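Local coordinates for choloylglycine hydrolase (Clostridium perfringens, PDB 2BJF), which hydrolyses glycine- and taurine-conjugated bile salts to free bile acids and the amino acid, using an N-terminal thiol as nucleophile, at the interface of chains A and B. Sequence-based numbering; all coordinates share one arbitrary frame. Chains: chain A/B, Choloylglycine hydrolase.

The interface of chains A and B. Residues chain A 194, 234, 237, 241; chain B 200-202.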
# COMPACT_ATOMS: atom_id res chain seq x y z
N TYR A 194 -4.07 13.87 -8.74
CA TYR A 194 -5.02 13.44 -9.77
C TYR A 194 -4.39 13.53 -11.15
O TYR A 194 -4.78 12.80 -12.07
CB TYR A 194 -6.31 14.26 -9.71
CG TYR A 194 -6.90 14.40 -8.33
CD1 TYR A 194 -7.13 13.27 -7.53
CD2 TYR A 194 -7.24 15.65 -7.81
CE1 TYR A 194 -7.68 13.39 -6.26
CE2 TYR A 194 -7.78 15.78 -6.54
CZ TYR A 194 -8.00 14.64 -5.77
OH TYR A 194 -8.54 14.76 -4.51
N PHE A 234 -11.42 11.41 -1.78
CA PHE A 234 -10.58 11.94 -2.85
C PHE A 234 -11.24 11.90 -4.23
O PHE A 234 -11.04 12.81 -5.03
CB PHE A 234 -9.21 11.26 -2.86
CG PHE A 234 -8.29 11.77 -1.78
CD1 PHE A 234 -7.53 12.92 -1.97
CD2 PHE A 234 -8.20 11.10 -0.56
CE1 PHE A 234 -6.68 13.40 -0.96
CE2 PHE A 234 -7.36 11.57 0.46
CZ PHE A 234 -6.60 12.72 0.25
N ASP A 237 -13.53 14.90 -4.13
CA ASP A 237 -12.72 16.11 -4.24
C ASP A 237 -12.25 16.37 -5.67
O ASP A 237 -12.33 17.50 -6.16
CB ASP A 237 -11.51 16.03 -3.30
CG ASP A 237 -10.62 17.26 -3.39
OD1 ASP A 237 -11.07 18.36 -3.00
OD2 ASP A 237 -9.47 17.12 -3.84
N LYS A 241 -13.16 19.62 -8.02
CA LYS A 241 -12.05 20.44 -8.48
C LYS A 241 -11.98 20.58 -10.00
O LYS A 241 -11.84 21.68 -10.52
CB LYS A 241 -10.72 19.88 -7.97
CG LYS A 241 -10.39 20.28 -6.56
CD LYS A 241 -9.13 19.58 -6.10
CE LYS A 241 -8.66 20.13 -4.77
NZ LYS A 241 -7.66 19.23 -4.16
N PHE B 200 -2.57 19.77 1.55
CA PHE B 200 -3.47 19.41 0.45
C PHE B 200 -4.81 20.07 0.75
O PHE B 200 -5.38 19.87 1.83
CB PHE B 200 -3.62 17.89 0.37
CG PHE B 200 -4.38 17.40 -0.84
CD1 PHE B 200 -3.70 16.90 -1.95
CD2 PHE B 200 -5.77 17.43 -0.87
CE1 PHE B 200 -4.39 16.45 -3.07
CE2 PHE B 200 -6.48 16.98 -1.98
CZ PHE B 200 -5.79 16.49 -3.08
N LYS B 201 -5.31 20.86 -0.19
CA LYS B 201 -6.63 21.48 -0.04
C LYS B 201 -7.71 20.54 -0.55
O LYS B 201 -7.88 20.38 -1.76
CB LYS B 201 -6.68 22.83 -0.77
CG LYS B 201 -7.94 23.65 -0.49
CD LYS B 201 -7.98 24.91 -1.34
CE LYS B 201 -9.18 25.79 -0.99
NZ LYS B 201 -10.47 25.19 -1.43
N LEU B 202 -8.42 19.90 0.37
CA LEU B 202 -9.51 18.98 0.03
C LEU B 202 -10.83 19.74 0.10
O LEU B 202 -11.64 19.52 1.01
CB LEU B 202 -9.51 17.77 0.97
CG LEU B 202 -10.37 16.56 0.61
CD1 LEU B 202 -9.57 15.54 -0.19
CD2 LEU B 202 -10.94 15.91 1.86
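B:Phe200, B:Lys201 and B:Leu202, in the extended backbone of strand 199-202, meet A:Phe234, A:Asp237 and A:Lys241, which project from helix 225-243, and A:Tyr194 from a loop beside it. A polar link between the chains runs from the ammonium NZ of A:Lys241 to the backbone carbonyl O of B:Lys201, 2.7 Å away; this donor lies 22° from the carbonyl plane. An extended chain beyond CG carries NZ out to this carbonyl. Within chain A, the same NZ forms a salt bridge with carboxylate OD2 of A:Asp237 at 2.8 Å, on the syn lone pair, while the phenol OH of A:Tyr194 donates to the anti lone pair of OD2 at 2.6 Å. Two donors thus fix this carboxylate, and A:Asp237 in turn positions the lysine; the paired charges probably favour an ionised acid. The ring of B:Phe200 fits against this polar group, with CE2 3.5 Å from A:Asp237 OD2 and CZ 3.6 Å from A:Tyr194 OH. Its CG is anti to the backbone N (chi1 -172°), which directs the ring toward chain A. There it meets A:Phe234 edge-to-face, the planes 70° apart, with A:Phe234 CE1 above the B:Phe200 face. Methyl CD1 of B:Leu202 lies over one face of A:Phe234, 4.0 Å from the ring centroid, and also packs against CB of A:Asp237 at 3.7 Å. This apolar packing flanks the hydrogen bond from the ammonium of A:Lys241 to the main-chain carbonyl of B:Lys201. Repeated by two-fold symmetry, the patch helps hold together two subunits of the homotetramer, a dimer of dimers; its centre lies about 20 Å from the nucleophile A:Cys2, so it does not line the active site.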